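Local structure of ribose 5-phosphate isomerase RpiB (Thermoanaerobacter tengcongensis, 4EGS) at residues I141-V151 and E168-K179; T45-I54 and F79-L89. The protein probably removes phosphate from phosphotyrosine through this N-terminal low molecular weight phosphatase domain, and may also interconvert aldose and ketose sugars as a whole protein. One frame throughout, in Å; residues are numbered along the deposited sequence. Where two conformers were deposited one is given.

Contact 1: I141-V151 and E168-K179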
# COMPACT_ATOMS: atom_id res chain seq x y z
N ILE A 141 11.29 -12.20 -2.84
CA ILE A 141 10.62 -12.04 -1.56
C ILE A 141 11.53 -11.48 -0.46
O ILE A 141 11.08 -10.77 0.44
CB ILE A 141 9.98 -13.37 -1.10
CG1 ILE A 141 9.02 -13.15 0.08
CG2 ILE A 141 11.04 -14.41 -0.77
CD1 ILE A 141 7.61 -12.83 -0.34
N LYS A 142 12.83 -11.78 -0.55
CA LYS A 142 13.80 -11.32 0.44
C LYS A 142 14.35 -9.94 0.08
O LYS A 142 14.53 -9.09 0.95
CB LYS A 142 14.94 -12.32 0.58
CG LYS A 142 14.51 -13.70 1.05
CD LYS A 142 14.40 -13.77 2.57
CE LYS A 142 15.65 -14.35 3.19
NZ LYS A 142 15.98 -15.68 2.61
N GLU A 143 14.61 -9.73 -1.20
CA GLU A 143 15.23 -8.48 -1.65
C GLU A 143 14.29 -7.29 -1.55
O GLU A 143 14.74 -6.15 -1.44
CB GLU A 143 15.76 -8.62 -3.09
CG GLU A 143 14.79 -8.13 -4.16
CD GLU A 143 15.35 -8.27 -5.56
OE1 GLU A 143 14.58 -8.13 -6.53
OE2 GLU A 143 16.57 -8.50 -5.69
N PHE A 144 12.98 -7.55 -1.59
CA PHE A 144 12.00 -6.48 -1.51
C PHE A 144 11.96 -5.88 -0.10
O PHE A 144 11.69 -4.69 0.07
CB PHE A 144 10.61 -6.97 -1.92
CG PHE A 144 9.57 -5.88 -1.96
CD1 PHE A 144 9.43 -5.07 -3.07
CD2 PHE A 144 8.73 -5.68 -0.88
CE1 PHE A 144 8.48 -4.07 -3.11
CE2 PHE A 144 7.77 -4.68 -0.91
CZ PHE A 144 7.65 -3.88 -2.02
N VAL A 145 12.22 -6.72 0.89
CA VAL A 145 12.24 -6.26 2.28
C VAL A 145 13.67 -5.93 2.72
O VAL A 145 13.95 -5.84 3.92
CB VAL A 145 11.59 -7.28 3.24
CG1 VAL A 145 10.12 -7.45 2.90
CG2 VAL A 145 12.32 -8.61 3.18
N GLY A 146 14.56 -5.77 1.75
CA GLY A 146 15.93 -5.35 2.03
C GLY A 146 16.90 -6.46 2.37
O GLY A 146 18.06 -6.20 2.67
N LEU A 147 16.42 -7.70 2.33
CA LEU A 147 17.27 -8.85 2.66
C LEU A 147 17.85 -9.51 1.41
O LEU A 147 17.71 -8.99 0.30
CB LEU A 147 16.49 -9.88 3.48
CG LEU A 147 16.06 -9.48 4.89
CD1 LEU A 147 15.36 -10.64 5.59
CD2 LEU A 147 17.26 -9.02 5.70
N GLU A 148 18.49 -10.66 1.61
CA GLU A 148 19.00 -11.45 0.50
C GLU A 148 18.68 -12.93 0.70
O GLU A 148 18.40 -13.36 1.82
CB GLU A 148 20.51 -11.28 0.33
CG GLU A 148 20.92 -10.04 -0.44
CD GLU A 148 22.39 -10.06 -0.83
OE1 GLU A 148 22.74 -10.76 -1.81
OE2 GLU A 148 23.20 -9.40 -0.15
N GLY A 149 18.72 -13.70 -0.38
CA GLY A 149 18.50 -15.13 -0.31
C GLY A 149 17.17 -15.57 -0.88
O GLY A 149 16.42 -14.77 -1.43
N ASP A 150 16.90 -16.87 -0.75
CA ASP A 150 15.66 -17.45 -1.26
C ASP A 150 14.94 -18.19 -0.15
O ASP A 150 15.55 -18.59 0.85
CB ASP A 150 15.96 -18.44 -2.39
CG ASP A 150 17.13 -18.01 -3.25
OD1 ASP A 150 18.03 -18.84 -3.49
OD2 ASP A 150 17.15 -16.85 -3.71
N VAL A 151 13.63 -18.38 -0.32
CA VAL A 151 12.88 -19.28 0.55
C VAL A 151 12.88 -20.65 -0.11
O VAL A 151 12.28 -20.83 -1.17
CB VAL A 151 11.44 -18.79 0.76
CG1 VAL A 151 10.70 -19.73 1.71
CG2 VAL A 151 11.43 -17.38 1.31
N GLU A 168 9.43 -18.35 8.35
CA GLU A 168 10.17 -17.37 7.56
C GLU A 168 9.21 -16.53 6.72
O GLU A 168 9.31 -15.31 6.68
CB GLU A 168 11.21 -18.04 6.67
CG GLU A 168 11.91 -17.08 5.72
CD GLU A 168 13.15 -17.67 5.06
OE1 GLU A 168 13.80 -18.54 5.68
OE2 GLU A 168 13.47 -17.26 3.93
N LEU A 169 8.27 -17.21 6.06
CA LEU A 169 7.26 -16.54 5.25
C LEU A 169 6.42 -15.57 6.08
O LEU A 169 6.16 -14.45 5.66
CB LEU A 169 6.36 -17.57 4.57
CG LEU A 169 6.41 -17.63 3.04
CD1 LEU A 169 7.82 -17.39 2.52
CD2 LEU A 169 5.89 -18.98 2.55
N SER A 170 6.01 -16.02 7.26
CA SER A 170 5.21 -15.18 8.15
C SER A 170 5.99 -13.96 8.61
O SER A 170 5.42 -12.88 8.77
CB SER A 170 4.75 -15.99 9.37
OG SER A 170 3.95 -17.09 8.97
N GLY A 171 7.29 -14.13 8.81
CA GLY A 171 8.15 -13.04 9.23
C GLY A 171 8.41 -12.06 8.10
O GLY A 171 8.42 -10.85 8.31
N LEU A 172 8.63 -12.59 6.90
CA LEU A 172 8.89 -11.77 5.73
C LEU A 172 7.65 -10.99 5.31
O LEU A 172 7.75 -9.83 4.89
CB LEU A 172 9.37 -12.63 4.56
CG LEU A 172 10.74 -13.30 4.71
CD1 LEU A 172 10.99 -14.23 3.53
CD2 LEU A 172 11.84 -12.27 4.83
N ILE A 173 6.48 -11.62 5.41
CA ILE A 173 5.23 -10.97 5.05
C ILE A 173 4.88 -9.86 6.04
O ILE A 173 4.25 -8.86 5.68
CB ILE A 173 4.08 -12.00 4.86
CG1 ILE A 173 3.95 -12.39 3.39
CG2 ILE A 173 2.75 -11.46 5.35
CD1 ILE A 173 4.47 -13.77 3.05
N ASP A 174 5.31 -10.02 7.29
CA ASP A 174 5.19 -8.95 8.29
C ASP A 174 5.89 -7.68 7.81
O ASP A 174 5.34 -6.59 7.91
CB ASP A 174 5.76 -9.39 9.63
CG ASP A 174 4.77 -10.17 10.47
OD1 ASP A 174 3.55 -10.09 10.18
OD2 ASP A 174 5.19 -10.85 11.43
N LYS A 175 7.11 -7.84 7.30
CA LYS A 175 7.86 -6.72 6.76
C LYS A 175 7.21 -6.21 5.48
O LYS A 175 7.19 -5.01 5.21
CB LYS A 175 9.31 -7.12 6.46
CG LYS A 175 10.05 -7.75 7.63
CD LYS A 175 11.54 -7.81 7.35
CE LYS A 175 12.25 -8.80 8.27
NZ LYS A 175 11.97 -8.54 9.71
N LEU A 176 6.68 -7.14 4.69
CA LEU A 176 6.02 -6.83 3.43
C LEU A 176 4.84 -5.89 3.66
O LEU A 176 4.73 -4.85 3.02
CB LEU A 176 5.53 -8.12 2.77
CG LEU A 176 5.60 -8.27 1.25
CD1 LEU A 176 4.53 -9.24 0.77
CD2 LEU A 176 5.50 -6.94 0.52
N ILE A 177 3.97 -6.29 4.58
CA ILE A 177 2.75 -5.54 4.86
C ILE A 177 3.02 -4.11 5.33
O ILE A 177 2.30 -3.18 4.96
CB ILE A 177 1.86 -6.30 5.88
CG1 ILE A 177 1.24 -7.53 5.20
CG2 ILE A 177 0.78 -5.41 6.45
CD1 ILE A 177 0.22 -8.24 6.05
N GLU A 178 4.07 -3.93 6.13
CA GLU A 178 4.45 -2.60 6.58
C GLU A 178 4.98 -1.73 5.44
O GLU A 178 4.67 -0.54 5.37
CB GLU A 178 5.48 -2.67 7.71
CG GLU A 178 4.87 -2.93 9.08
CD GLU A 178 5.81 -2.57 10.21
OE1 GLU A 178 5.35 -1.94 11.19
OE2 GLU A 178 7.01 -2.91 10.12
N LYS A 179 5.77 -2.32 4.55
CA LYS A 179 6.29 -1.59 3.40
C LYS A 179 5.18 -1.23 2.42
O LYS A 179 5.17 -0.13 1.86
CB LYS A 179 7.37 -2.41 2.67
CG LYS A 179 8.77 -1.81 2.78
CD LYS A 179 9.71 -2.39 1.73
CE LYS A 179 9.39 -1.85 0.34
NZ LYS A 179 9.51 -0.37 0.27
O HOH W 1 16.05 -17.91 4.05
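The Phe144 ring carries Lys179 CE over one face, 3.5 Å from CE2, and meets Leu176 CD2 obliquely at the same ring atom. The ring is set by CG lying anti to the backbone N (chi1 -176°), which turns it toward Leu176 and Lys179 at the end of the helix. Leu115 and Leu117 of strand 115-118 also touch it. The contact belongs to the parallel alpha/beta fold of the low molecular weight tyrosine phosphatases. Here the loop after the edge strand 138-140 folds against the C-terminal helix 159-179. The loop turns back through a type I beta turn from Glu143 to Gly146. Val145 in that turn points at the helix. Its CG1 sits 3.7 Å from Lys175 CB, close to the helix backbone, and its CG2 reaches Leu172 CD2.

Leu172 is the central apolar residue on the helix side. Its CD2 packs on Leu147 CD1 at 4.0 Å, while CD1 meets Ile141 CG1 and Val151 CG2. Lys142 CD touches both Leu172 methyls, 3.6 Å from CD1. At the end of the segment, Val151 CG1 also packs on Leu169 CD1 at 3.8 Å.

A single salt bridge joins the partly exposed Lys142 and Glu168. The Lys142 chain bends at chi2, chi3 and chi4, which brings its ammonium back to Glu168. Glu168 extends from the helix and meets it at about a right angle. One water accepts from Lys142 NZ and donates to Glu168 OE2, so it bridges the pair, and it gives a weak bond to Asp150 O. The direct salt bridge, Lys142 NZ to Glu168 OE2, is 3.2 Å long, and NZ stands above the carboxylate plane, 38° out of it.

Contact 2: T45-I54 and F79-L89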
# COMPACT_ATOMS: atom_id res chain seq x y z
N THR A 45 2.68 -24.93 -5.52
CA THR A 45 2.11 -25.98 -4.69
C THR A 45 2.47 -25.79 -3.21
O THR A 45 1.65 -26.04 -2.33
CB THR A 45 2.54 -27.39 -5.19
OG1 THR A 45 1.59 -27.86 -6.15
CG2 THR A 45 2.60 -28.39 -4.04
N CYS A 46 3.68 -25.32 -2.95
CA CYS A 46 4.17 -25.21 -1.58
C CYS A 46 4.25 -23.77 -1.05
O CYS A 46 3.37 -23.34 -0.31
CB CYS A 46 5.51 -25.94 -1.42
SG CYS A 46 5.39 -27.73 -1.68
N ARG A 47 5.31 -23.05 -1.42
CA ARG A 47 5.57 -21.73 -0.83
C ARG A 47 4.55 -20.66 -1.22
O ARG A 47 3.99 -19.99 -0.36
CB ARG A 47 6.97 -21.23 -1.19
CG ARG A 47 8.03 -22.30 -1.32
CD ARG A 47 8.73 -22.12 -2.65
NE ARG A 47 10.15 -22.45 -2.60
CZ ARG A 47 10.88 -22.74 -3.67
NH1 ARG A 47 10.32 -22.77 -4.87
NH2 ARG A 47 12.17 -23.01 -3.54
N SER A 48 4.33 -20.50 -2.52
CA SER A 48 3.39 -19.49 -3.02
C SER A 48 1.97 -19.61 -2.45
O SER A 48 1.38 -18.60 -2.08
CB SER A 48 3.37 -19.46 -4.56
OG SER A 48 4.48 -18.74 -5.06
N PRO A 49 1.41 -20.84 -2.39
CA PRO A 49 0.10 -20.93 -1.72
C PRO A 49 0.20 -20.56 -0.24
O PRO A 49 -0.74 -19.98 0.30
CB PRO A 49 -0.26 -22.41 -1.87
CG PRO A 49 0.50 -22.87 -3.06
CD PRO A 49 1.79 -22.12 -3.02
N MET A 50 1.31 -20.91 0.39
CA MET A 50 1.54 -20.58 1.79
C MET A 50 1.74 -19.08 1.98
O MET A 50 1.13 -18.47 2.85
CB MET A 50 2.74 -21.35 2.35
CG MET A 50 2.47 -22.82 2.61
SD MET A 50 3.97 -23.78 2.93
CE MET A 50 4.45 -23.17 4.54
N ALA A 51 2.61 -18.50 1.16
CA ALA A 51 2.88 -17.07 1.21
C ALA A 51 1.60 -16.27 0.96
O ALA A 51 1.35 -15.26 1.61
CB ALA A 51 3.95 -16.69 0.20
N GLU A 52 0.80 -16.74 0.01
CA GLU A 52 -0.49 -16.12 -0.29
C GLU A 52 -1.46 -16.30 0.86
O GLU A 52 -2.19 -15.38 1.22
CB GLU A 52 -1.08 -16.74 -1.56
CG GLU A 52 -2.52 -16.34 -1.84
CD GLU A 52 -3.17 -17.22 -2.88
OE1 GLU A 52 -4.34 -16.96 -3.23
OE2 GLU A 52 -2.51 -18.18 -3.34
N GLY A 53 -1.45 -17.49 1.45
CA GLY A 53 -2.38 -17.84 2.51
C GLY A 53 -2.28 -16.97 3.75
O GLY A 53 -3.26 -16.37 4.17
N ILE A 54 -1.09 -16.91 4.35
CA ILE A 54 -0.92 -16.18 5.60
C ILE A 54 -0.88 -14.66 5.39
O ILE A 54 -1.17 -13.90 6.31
CB ILE A 54 0.32 -16.65 6.40
CG1 ILE A 54 1.52 -15.72 6.21
CG2 ILE A 54 0.67 -18.09 6.05
CD1 ILE A 54 2.30 -15.98 4.95
N PHE A 79 -3.58 -28.95 -9.57
CA PHE A 79 -3.00 -29.53 -8.36
C PHE A 79 -3.26 -28.67 -7.14
O PHE A 79 -3.10 -27.45 -7.18
CB PHE A 79 -1.49 -29.73 -8.54
CG PHE A 79 -1.13 -30.92 -9.40
CD1 PHE A 79 -1.47 -30.95 -10.74
CD2 PHE A 79 -0.45 -31.99 -8.86
CE1 PHE A 79 -1.14 -32.04 -11.52
CE2 PHE A 79 -0.11 -33.08 -9.64
CZ PHE A 79 -0.46 -33.10 -10.97
N PRO A 80 -3.67 -29.30 -6.03
CA PRO A 80 -3.88 -28.57 -4.78
C PRO A 80 -2.55 -28.20 -4.15
O PRO A 80 -1.51 -28.66 -4.63
CB PRO A 80 -4.60 -29.59 -3.90
CG PRO A 80 -4.09 -30.91 -4.39
CD PRO A 80 -3.94 -30.74 -5.88
N ALA A 81 -2.57 -27.38 -3.11
CA ALA A 81 -1.38 -27.14 -2.32
C ALA A 81 -1.04 -28.44 -1.61
O ALA A 81 -1.93 -29.24 -1.32
CB ALA A 81 -1.61 -26.03 -1.32
N SER A 82 0.25 -28.67 -1.34
CA SER A 82 0.68 -29.90 -0.69
C SER A 82 -0.01 -30.07 0.66
O SER A 82 -0.29 -29.09 1.35
CB SER A 82 2.20 -29.94 -0.54
OG SER A 82 2.67 -28.88 0.27
N SER A 83 -0.29 -31.32 1.02
CA SER A 83 -1.00 -31.62 2.25
C SER A 83 -0.23 -31.17 3.48
O SER A 83 -0.83 -30.82 4.50
CB SER A 83 -1.32 -33.12 2.33
OG SER A 83 -0.13 -33.89 2.27
N GLU A 84 1.10 -31.19 3.39
CA GLU A 84 1.94 -30.70 4.48
C GLU A 84 1.75 -29.20 4.65
O GLU A 84 1.58 -28.71 5.77
CB GLU A 84 3.41 -31.02 4.23
CG GLU A 84 3.80 -32.47 4.49
CD GLU A 84 3.58 -33.36 3.28
OE1 GLU A 84 3.81 -34.58 3.39
OE2 GLU A 84 3.18 -32.84 2.22
N ALA A 85 1.80 -28.47 3.54
CA ALA A 85 1.58 -27.03 3.55
C ALA A 85 0.20 -26.71 4.09
O ALA A 85 0.02 -25.76 4.85
CB ALA A 85 1.75 -26.47 2.15
N VAL A 86 -0.78 -27.52 3.70
CA VAL A 86 -2.16 -27.34 4.13
C VAL A 86 -2.32 -27.62 5.63
O VAL A 86 -3.12 -26.98 6.30
CB VAL A 86 -3.14 -28.19 3.29
CG1 VAL A 86 -3.93 -29.16 4.15
CG2 VAL A 86 -4.08 -27.30 2.50
N GLU A 87 -1.53 -28.56 6.15
CA GLU A 87 -1.64 -28.91 7.57
C GLU A 87 -0.75 -28.04 8.45
O GLU A 87 -1.11 -27.74 9.58
CB GLU A 87 -1.37 -30.41 7.81
CG GLU A 87 0.08 -30.84 7.63
CD GLU A 87 0.29 -32.30 8.01
OE1 GLU A 87 -0.13 -32.68 9.13
OE2 GLU A 87 0.87 -33.05 7.20
N VAL A 88 0.41 -27.64 7.93
CA VAL A 88 1.30 -26.78 8.70
C VAL A 88 0.71 -25.38 8.84
O VAL A 88 0.95 -24.69 9.83
CB VAL A 88 2.73 -26.72 8.10
CG1 VAL A 88 2.75 -25.92 6.81
CG2 VAL A 88 3.69 -26.11 9.11
N LEU A 89 -0.08 -24.97 7.86
CA LEU A 89 -0.72 -23.66 7.90
C LEU A 89 -1.98 -23.72 8.75
O LEU A 89 -2.39 -22.72 9.33
CB LEU A 89 -1.04 -23.17 6.49
CG LEU A 89 -0.18 -22.02 5.98
CD1 LEU A 89 1.30 -22.32 6.15
CD2 LEU A 89 -0.51 -21.71 4.53
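The end of the phosphate-binding loop, the P-loop of this phosphatase family, and the first turns of helix 47-61 meet the N-terminus of helix 83-93 here. The short segments 47-54 and 83-89 run nearly parallel, at 23°, with axes 10.0 Å apart at closest approach. Thr45 and Cys46 line the pocket that holds a bicarbonate ion in this structure. Thr45 O accepts from Ser82 N at 3.1 Å, with an N-H...O angle of 156°. The donor stands above the carbonyl plane, 41° out of it. Ala81 CA adds a CA-H...O contact to the same oxygen. Thr45 CG2 lies against Ser82 CB at 3.8 Å.

Ser82 is the N-cap of helix 83-93. Its OG takes a weak bond from Ala85 N and a further weak bond links it to Tyr162 OH of helix 159-179. Pro49 CB packs on Ala81 CB at 3.9 Å.

Between the helices, Met50 carries most of the packing. CG lies anti to the carbonyl carbon, and the chain bends at chi3, so SD faces Ala85 CB at 3.6 Å while CE turns to Leu89 CD1 at 3.6 Å and to Val88 CG1. Leu89 CD2 lies against the root of the chain, 3.6 Å from Met50 CA. Farther along the helix, Ile54 CG2 packs on Leu89 CG at 4.0 Å. An alanine in place of Met50 would remove CG, SD and CE, and is likely to open a gap beside Ala85 and Leu89 and take from Val88 CG1 its contact with Met50.

The backbone bond uses no side-chain atom, so it can tie the start of helix 83-93 to the pocket-lining loop largely independently of side-chain identity, whereas the apolar packing beyond it depends on how well the side chains fit.

In the fold
Contact 2 is the more buried of the two, contains Arg47 and lies close to Cys41 and Asp153, all predicted active-site residues. Contact 1 is partly buried. Their centres are about 17 Å apart. Both reach helix 159-179: contact 1 uses its second half, while residues nearer its start, such as Tyr162, touch contact 2. The two meet directly, since Leu169 and Ile173 pack on helix 47-61 and Val151 O takes a weak bond from Arg47 NE. Both have apolar cores. Contact 1 adds a water-bridged salt bridge at its more exposed side, whereas contact 2 adds a backbone hydrogen bond beside the pocket. The second subunit touches contact 1 at Glu178 and Lys179, not contact 2.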